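Local coordinates for EvdO1 (Micromonospora carbonacea, PDB 4XBZ), which probably catalyses an oxidative cyclization in orthosomycin biosynthesis, as a member of the phytanoyl-CoA dioxygenase family built on a double-stranded beta helix, at residues Leu280-Leu285 with Leu312-Asp317; Asn138-Trp143 with Ala275-Leu280; Gly271-Glu276 with Phe326-Tyr331. All coordinates share one frame; numbering follows the deposited sequence.

From the N terminus, the first segment met is 138-143, where contact 2 opens on strand 139-147 of the large sheet. The chain then runs through most of the double-stranded beta helix and its nickel-binding residues before helix 264-270 leads into 271-276, where contact 3 opens. Contact 2 closes at 275-280, overlapping that segment at Ala275 and Glu276, and thus lays the start of helix 275-293 against the sheet. Contact 1 opens on the next part of the same helix, sharing Leu280 with contact 2, and closes at 312-317. It nests inside the loop that contact 3 closes at 326-331. Helix 275-293 is common to all three, lying between the sheet and the C-terminal loops.

Contact 1: residues Leu280-Leu285 with Leu312-Asp317; sequences LKQQVL and LRHWVD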
# COMPACT_ATOMS: atom_id res chain seq x y z
N LEU A 280 20.83 -6.70 -5.37
CA LEU A 280 20.95 -7.44 -6.62
C LEU A 280 19.65 -7.38 -7.42
O LEU A 280 19.67 -7.17 -8.64
CB LEU A 280 21.36 -8.89 -6.34
CG LEU A 280 22.71 -8.99 -5.60
CD1 LEU A 280 23.00 -10.40 -5.07
CD2 LEU A 280 23.84 -8.49 -6.48
N LYS A 281 18.51 -7.54 -6.74
CA LYS A 281 17.24 -7.49 -7.45
C LYS A 281 16.91 -6.08 -7.92
O LYS A 281 16.27 -5.90 -8.95
CB LYS A 281 16.11 -8.06 -6.59
CG LYS A 281 16.32 -9.51 -6.22
CD LYS A 281 16.82 -10.35 -7.42
CE LYS A 281 15.80 -10.41 -8.58
NZ LYS A 281 14.73 -11.44 -8.39
N GLN A 282 17.37 -5.07 -7.18
CA GLN A 282 17.25 -3.69 -7.64
C GLN A 282 18.01 -3.52 -8.96
O GLN A 282 17.54 -2.83 -9.87
CB GLN A 282 17.79 -2.71 -6.59
CG GLN A 282 16.84 -2.50 -5.41
CD GLN A 282 17.44 -1.63 -4.31
OE1 GLN A 282 18.62 -1.75 -3.98
NE2 GLN A 282 16.62 -0.77 -3.73
N GLN A 283 19.17 -4.15 -9.05
CA GLN A 283 19.97 -4.13 -10.26
C GLN A 283 19.24 -4.85 -11.40
O GLN A 283 19.26 -4.39 -12.55
CB GLN A 283 21.35 -4.77 -10.04
CG GLN A 283 22.35 -3.99 -9.18
CD GLN A 283 23.77 -4.48 -9.43
OE1 GLN A 283 24.28 -4.38 -10.55
NE2 GLN A 283 24.40 -5.05 -8.41
N VAL A 284 18.62 -5.98 -11.08
CA VAL A 284 17.75 -6.68 -12.03
C VAL A 284 16.64 -5.73 -12.53
O VAL A 284 16.44 -5.59 -13.75
CB VAL A 284 17.11 -7.94 -11.39
CG1 VAL A 284 16.08 -8.56 -12.34
CG2 VAL A 284 18.16 -8.94 -11.00
N LEU A 285 15.95 -5.06 -11.61
CA LEU A 285 14.86 -4.16 -11.97
C LEU A 285 15.33 -3.04 -12.91
O LEU A 285 14.70 -2.74 -13.93
CB LEU A 285 14.22 -3.54 -10.73
CG LEU A 285 12.95 -2.72 -10.99
CD1 LEU A 285 11.89 -3.60 -11.59
CD2 LEU A 285 12.41 -2.04 -9.72
N LEU A 312 17.93 2.87 1.21
CA LEU A 312 17.56 1.57 0.68
C LEU A 312 17.95 1.40 -0.79
O LEU A 312 17.54 0.44 -1.44
CB LEU A 312 16.06 1.35 0.85
CG LEU A 312 15.54 1.16 2.27
CD1 LEU A 312 14.09 1.58 2.33
CD2 LEU A 312 15.69 -0.27 2.68
N ARG A 313 18.71 2.34 -1.32
CA ARG A 313 19.35 2.10 -2.60
C ARG A 313 20.62 1.31 -2.33
O ARG A 313 21.46 1.71 -1.53
CB ARG A 313 19.64 3.41 -3.33
CG ARG A 313 18.36 4.17 -3.59
CD ARG A 313 18.61 5.62 -3.93
NE ARG A 313 17.34 6.30 -4.17
CZ ARG A 313 17.00 6.90 -5.31
NH1 ARG A 313 17.85 6.92 -6.33
NH2 ARG A 313 15.82 7.48 -5.42
N HIS A 314 20.72 0.14 -2.95
CA HIS A 314 21.79 -0.80 -2.68
C HIS A 314 22.37 -1.35 -3.97
O HIS A 314 23.21 -2.24 -3.96
CB HIS A 314 21.28 -1.94 -1.80
CG HIS A 314 20.90 -1.51 -0.42
ND1 HIS A 314 21.79 -0.94 0.46
CD2 HIS A 314 19.72 -1.58 0.24
CE1 HIS A 314 21.18 -0.67 1.59
NE2 HIS A 314 19.92 -1.05 1.49
N TRP A 315 21.93 -0.79 -5.09
CA TRP A 315 22.30 -1.32 -6.39
C TRP A 315 23.67 -0.86 -6.85
O TRP A 315 24.00 -0.96 -8.02
CB TRP A 315 21.26 -0.94 -7.43
CG TRP A 315 21.13 0.55 -7.70
CD1 TRP A 315 22.01 1.34 -8.37
CD2 TRP A 315 20.02 1.39 -7.35
NE1 TRP A 315 21.53 2.62 -8.44
CE2 TRP A 315 20.31 2.68 -7.83
CE3 TRP A 315 18.81 1.17 -6.68
CZ2 TRP A 315 19.43 3.75 -7.66
CZ3 TRP A 315 17.95 2.23 -6.52
CH2 TRP A 315 18.26 3.51 -7.00
N VAL A 316 24.46 -0.35 -5.92
CA VAL A 316 25.85 -0.05 -6.20
C VAL A 316 26.74 -0.82 -5.23
O VAL A 316 27.96 -0.80 -5.34
CB VAL A 316 26.14 1.47 -6.12
CG1 VAL A 316 25.18 2.24 -7.02
CG2 VAL A 316 26.07 1.95 -4.68
N ASP A 317 26.11 -1.51 -4.27
CA ASP A 317 26.81 -2.24 -3.21
C ASP A 317 27.64 -3.41 -3.74
O ASP A 317 28.59 -3.85 -3.09
CB ASP A 317 25.83 -2.80 -2.18
CG ASP A 317 25.24 -1.72 -1.30
OD1 ASP A 317 25.33 -0.53 -1.66
OD2 ASP A 317 24.68 -2.09 -0.24
O HOH W 1 23.88 -4.84 -5.43
O HOH W 2 24.22 -0.94 -10.74
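Helix 275-293 presents Gln282 and Gln283 to the irregular C-terminal segment 312-317, and Gln282 takes hold of its backbone at two points. Gln282 NE2 donates to Leu312 O at 2.7 Å, almost straight (164°) and close to the amide plane, while Gln282 OE1 accepts from His314 N at 3.0 Å along a more bent path. Both ends of the amide are used, which fixes its rotation; NE2 also bonds to Tyr306 OH. The contact thus holds a coil against one flank of the helix that lies over the oxygenase's beta core. Trp315 turns its indole edge to Gln282, CE3 lying 3.9 Å from Gln282 CD with amide and ring planes 71° apart. With its CG set between backbone N and carbonyl carbon (chi1 64°), Trp315 has one ring face over Arg313 CB, and it makes a cation-pi contact with Arg286. Gln283's aliphatic part meets Trp315, Gln283 CG 3.7 Å from Trp315 CB. One water joins Gln283 NE2 to His314 O; a second bonds to Trp315 O at 2.7 Å and weakly to Gln283 OE1, which also accepts from Ile321 N. Within 312-317, His314 ND1 donates to Asp317 OD2 at 3.2 Å, from above the carboxylate plane.

Contact 2: residues Asn138-Trp143 with Ala275-Leu280; sequences NLIPTW and AEYIGL
Strand 139-143 runs across helix 275-280 at not far from a right angle, 108° between their N-to-C directions, with the axes 8.8 Å apart at closest approach. Ile140 and Ile278 have the nearest alpha carbons, 7.1 Å apart. The strand sits within the large sheet of the double-stranded beta helix and is bonded through its backbone to strand 256-263; the helix covers it from outside. Ile140 points at the helix and splits its branches between two neighbours: CG2 meets Ile278 CG2 at 4.3 Å, while CD1 reaches Tyr277 CE2 obliquely at the same separation. Ile278 carries the apolar patch on to Ala264 and Trp268. Tyr277 reaches the strand because its CG is anti to the backbone N (chi1 -176°), which lays the ring out toward Thr142. Thr142 CG2 comes up at the ring edge, 4.0 Å from Tyr277 CE2, and the two side chains lie about perpendicular. The phenol oxygen presses on the strand backbone, Tyr277 OH being 3.2 Å from Thr142 CA. The hydroxyl of Thr142 is engaged with Glu260, and the Tyr277 ring stacks with that of His273. Although Tyr277 OH lies 3.3 Å from Thr142 O, the angle is too poor for a bond; the phenol's hydrogen bond is instead with Lys281 NZ, which also bonds weakly to Pro141 O. Strand and helix therefore meet mainly through hydrocarbon and ring edge, and the buried phenol and Lys281 amine pair with each other beside the strand carbonyls, which probably offsets part of the cost of burying them.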
# COMPACT_ATOMS: atom_id res chain seq x y z
N ASN A 138 9.69 1.47 -2.58
CA ASN A 138 10.88 0.64 -2.41
C ASN A 138 10.67 -0.79 -2.88
O ASN A 138 11.32 -1.72 -2.38
CB ASN A 138 11.34 0.60 -0.94
CG ASN A 138 11.38 1.97 -0.29
OD1 ASN A 138 11.86 2.94 -0.88
ND2 ASN A 138 10.86 2.06 0.93
N LEU A 139 9.73 -0.97 -3.81
CA LEU A 139 9.43 -2.30 -4.33
C LEU A 139 10.67 -2.98 -4.92
O LEU A 139 11.50 -2.35 -5.57
CB LEU A 139 8.33 -2.22 -5.40
CG LEU A 139 8.74 -1.67 -6.76
CD1 LEU A 139 8.57 -2.75 -7.84
CD2 LEU A 139 7.92 -0.44 -7.09
N ILE A 140 10.80 -4.27 -4.67
CA ILE A 140 11.76 -5.05 -5.42
C ILE A 140 11.08 -6.30 -5.98
O ILE A 140 10.13 -6.80 -5.38
CB ILE A 140 12.98 -5.45 -4.56
CG1 ILE A 140 12.55 -6.26 -3.34
CG2 ILE A 140 13.77 -4.22 -4.14
CD1 ILE A 140 13.61 -7.28 -2.89
N PRO A 141 11.54 -6.78 -7.14
CA PRO A 141 11.06 -8.05 -7.70
C PRO A 141 11.70 -9.26 -7.01
O PRO A 141 12.91 -9.27 -6.80
CB PRO A 141 11.48 -7.96 -9.16
CG PRO A 141 12.77 -7.11 -9.11
CD PRO A 141 12.49 -6.09 -8.03
N THR A 142 10.91 -10.28 -6.67
CA THR A 142 11.48 -11.42 -5.98
C THR A 142 11.39 -12.67 -6.85
O THR A 142 12.19 -12.85 -7.77
CB THR A 142 10.80 -11.66 -4.60
OG1 THR A 142 9.39 -11.78 -4.77
CG2 THR A 142 11.10 -10.49 -3.61
N TRP A 143 10.43 -13.54 -6.56
CA TRP A 143 10.17 -14.68 -7.41
C TRP A 143 9.74 -14.22 -8.79
O TRP A 143 8.99 -13.25 -8.93
CB TRP A 143 9.10 -15.59 -6.78
CG TRP A 143 9.65 -16.51 -5.71
CD1 TRP A 143 10.03 -17.83 -5.86
CD2 TRP A 143 9.92 -16.18 -4.33
NE1 TRP A 143 10.51 -18.33 -4.67
CE2 TRP A 143 10.45 -17.34 -3.72
CE3 TRP A 143 9.75 -15.03 -3.55
CZ2 TRP A 143 10.81 -17.38 -2.37
CZ3 TRP A 143 10.12 -15.06 -2.21
CH2 TRP A 143 10.64 -16.23 -1.63
N ALA A 275 20.35 -9.89 3.20
CA ALA A 275 20.32 -8.44 2.99
C ALA A 275 20.89 -8.06 1.63
O ALA A 275 20.49 -7.05 1.04
CB ALA A 275 21.08 -7.71 4.11
N GLU A 276 21.81 -8.88 1.15
CA GLU A 276 22.46 -8.73 -0.15
C GLU A 276 21.49 -8.87 -1.34
O GLU A 276 21.64 -8.20 -2.36
CB GLU A 276 23.59 -9.77 -0.27
CG GLU A 276 24.39 -9.75 -1.57
CD GLU A 276 25.33 -10.95 -1.69
OE1 GLU A 276 25.03 -12.02 -1.11
OE2 GLU A 276 26.38 -10.82 -2.36
N TYR A 277 20.51 -9.74 -1.19
CA TYR A 277 19.51 -9.98 -2.23
C TYR A 277 18.88 -8.69 -2.74
O TYR A 277 18.72 -8.52 -3.94
CB TYR A 277 18.43 -10.94 -1.71
CG TYR A 277 17.36 -11.36 -2.71
CD1 TYR A 277 17.64 -12.30 -3.72
CD2 TYR A 277 16.06 -10.87 -2.61
CE1 TYR A 277 16.67 -12.71 -4.60
CE2 TYR A 277 15.06 -11.28 -3.50
CZ TYR A 277 15.38 -12.20 -4.49
OH TYR A 277 14.41 -12.60 -5.37
N ILE A 278 18.57 -7.77 -1.82
CA ILE A 278 17.87 -6.53 -2.15
C ILE A 278 18.59 -5.72 -3.23
O ILE A 278 17.99 -5.35 -4.24
CB ILE A 278 17.69 -5.64 -0.89
CG1 ILE A 278 16.92 -6.40 0.20
CG2 ILE A 278 17.01 -4.32 -1.25
CD1 ILE A 278 16.64 -5.59 1.43
N GLY A 279 19.88 -5.46 -3.03
CA GLY A 279 20.64 -4.70 -4.00
C GLY A 279 20.71 -5.37 -5.36
O GLY A 279 20.64 -4.70 -6.39
N LEU A 280 20.83 -6.70 -5.37
CA LEU A 280 20.95 -7.44 -6.62
C LEU A 280 19.65 -7.38 -7.42
O LEU A 280 19.67 -7.17 -8.64
CB LEU A 280 21.36 -8.89 -6.34
CG LEU A 280 22.71 -8.99 -5.60
CD1 LEU A 280 23.00 -10.40 -5.07
CD2 LEU A 280 23.84 -8.49 -6.48

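Contact 3: residues Gly271-Glu276 with Phe326-Tyr331; sequences GPHSAE and FAHEEY
The imidazoles of His273 and His328 meet rim to rim, neither lying over the other's face, with planes 40° apart and centroids separated by 5.1 Å. His273 NE2 and His328 ND1 share a hydrogen bond of 2.9 Å in which either could be the donor. The other nitrogen of His273, ND1, is bonded to Glu267 OE2, so a flip of the ring would cost both bonds; one face stacks on Tyr277. Tyr331 O also lies near the plane of this ring, at its edge, 3.6 Å from His273 CD2. A phenylalanine in place of His273 would probably leave buried His328 and the Glu267 carboxylate without their mate. Segment 271-276 links helix 264-270 to helix 275-293, turning through Gly271 with positive phi and a cis peptide before Pro272; 326-331, with its short 3-10 turn near the C terminus, crosses it. His328 also stacks on Trp143 of strand 139-147, setting the joint against the large sheet. Ser274 N donates to Tyr331 O at 2.8 Å. The Tyr331 ring shows its edge to two polar side chains. Ser274 OG lies 4.0 Å from Tyr331 CD1, and Glu276, its CG anti to the backbone N (chi1 -179°) and its chain extended beyond, brings OE1 to 3.5 Å from Tyr331 CE1 with carboxylate and ring planes 77° apart. Its OE2 is in a long, weak ion pair with Arg318 NE.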
# COMPACT_ATOMS: atom_id res chain seq x y z
N GLY A 271 13.26 -10.49 6.27
CA GLY A 271 13.60 -11.49 5.26
C GLY A 271 12.48 -11.64 4.23
O GLY A 271 11.71 -10.70 4.02
N PRO A 272 12.36 -12.83 3.60
CA PRO A 272 13.10 -14.08 3.81
C PRO A 272 14.50 -14.12 3.20
O PRO A 272 15.23 -15.06 3.48
CB PRO A 272 12.22 -15.13 3.13
CG PRO A 272 11.48 -14.38 2.10
CD PRO A 272 11.22 -13.04 2.68
N HIS A 273 14.85 -13.16 2.37
CA HIS A 273 16.14 -13.20 1.71
C HIS A 273 17.22 -12.52 2.54
O HIS A 273 16.93 -11.72 3.42
CB HIS A 273 16.08 -12.55 0.33
CG HIS A 273 15.13 -13.21 -0.60
ND1 HIS A 273 13.83 -12.78 -0.76
CD2 HIS A 273 15.28 -14.26 -1.44
CE1 HIS A 273 13.22 -13.54 -1.65
NE2 HIS A 273 14.08 -14.45 -2.07
N SER A 274 18.48 -12.84 2.21
CA SER A 274 19.62 -12.19 2.83
C SER A 274 19.63 -10.71 2.45
O SER A 274 18.98 -10.32 1.49
CB SER A 274 20.91 -12.89 2.41
OG SER A 274 21.13 -12.77 1.02
N ALA A 275 20.35 -9.89 3.20
CA ALA A 275 20.32 -8.44 2.99
C ALA A 275 20.89 -8.06 1.63
O ALA A 275 20.49 -7.05 1.04
CB ALA A 275 21.08 -7.71 4.11
N GLU A 276 21.81 -8.88 1.15
CA GLU A 276 22.46 -8.73 -0.15
C GLU A 276 21.49 -8.87 -1.34
O GLU A 276 21.64 -8.20 -2.36
CB GLU A 276 23.59 -9.77 -0.27
CG GLU A 276 24.39 -9.75 -1.57
CD GLU A 276 25.33 -10.95 -1.69
OE1 GLU A 276 25.03 -12.02 -1.11
OE2 GLU A 276 26.38 -10.82 -2.36
N PHE A 326 19.03 -15.08 -9.62
CA PHE A 326 19.58 -15.15 -8.28
C PHE A 326 18.83 -16.14 -7.45
O PHE A 326 17.76 -15.83 -6.92
CB PHE A 326 19.55 -13.77 -7.64
CG PHE A 326 20.46 -12.83 -8.31
CD1 PHE A 326 21.80 -12.74 -7.92
CD2 PHE A 326 20.02 -12.07 -9.38
CE1 PHE A 326 22.66 -11.88 -8.55
CE2 PHE A 326 20.88 -11.22 -10.03
CZ PHE A 326 22.20 -11.11 -9.62
N ALA A 327 19.39 -17.32 -7.34
CA ALA A 327 18.68 -18.45 -6.77
C ALA A 327 18.42 -18.22 -5.31
O ALA A 327 19.35 -18.01 -4.53
CB ALA A 327 19.46 -19.74 -6.99
N HIS A 328 17.14 -18.28 -4.95
CA HIS A 328 16.64 -18.01 -3.61
C HIS A 328 17.42 -18.72 -2.50
O HIS A 328 17.68 -18.14 -1.44
CB HIS A 328 15.15 -18.40 -3.54
CG HIS A 328 14.28 -17.63 -4.49
ND1 HIS A 328 14.00 -16.28 -4.32
CD2 HIS A 328 13.64 -18.01 -5.62
CE1 HIS A 328 13.23 -15.87 -5.32
NE2 HIS A 328 13.00 -16.89 -6.12
N GLU A 329 17.81 -19.97 -2.73
CA GLU A 329 18.44 -20.75 -1.66
C GLU A 329 19.85 -20.24 -1.39
O GLU A 329 20.40 -20.47 -0.32
CB GLU A 329 18.46 -22.25 -2.00
CG GLU A 329 19.24 -22.61 -3.24
CD GLU A 329 18.40 -22.57 -4.51
OE1 GLU A 329 17.30 -21.97 -4.52
OE2 GLU A 329 18.85 -23.17 -5.52
N GLU A 330 20.42 -19.52 -2.35
CA GLU A 330 21.75 -18.94 -2.19
C GLU A 330 21.72 -17.55 -1.54
O GLU A 330 22.77 -17.01 -1.17
CB GLU A 330 22.46 -18.83 -3.54
CG GLU A 330 22.61 -20.13 -4.30
CD GLU A 330 23.26 -19.93 -5.65
OE1 GLU A 330 24.02 -18.95 -5.81
OE2 GLU A 330 23.02 -20.75 -6.55
N TYR A 331 20.53 -16.97 -1.42
CA TYR A 331 20.36 -15.67 -0.78
C TYR A 331 19.25 -15.73 0.25
O TYR A 331 18.37 -14.88 0.27
CB TYR A 331 20.07 -14.60 -1.81
CG TYR A 331 21.13 -14.51 -2.88
CD1 TYR A 331 22.32 -13.84 -2.64
CD2 TYR A 331 20.94 -15.12 -4.12
CE1 TYR A 331 23.31 -13.77 -3.62
CE2 TYR A 331 21.91 -15.04 -5.11
CZ TYR A 331 23.10 -14.37 -4.85
OH TYR A 331 24.07 -14.29 -5.83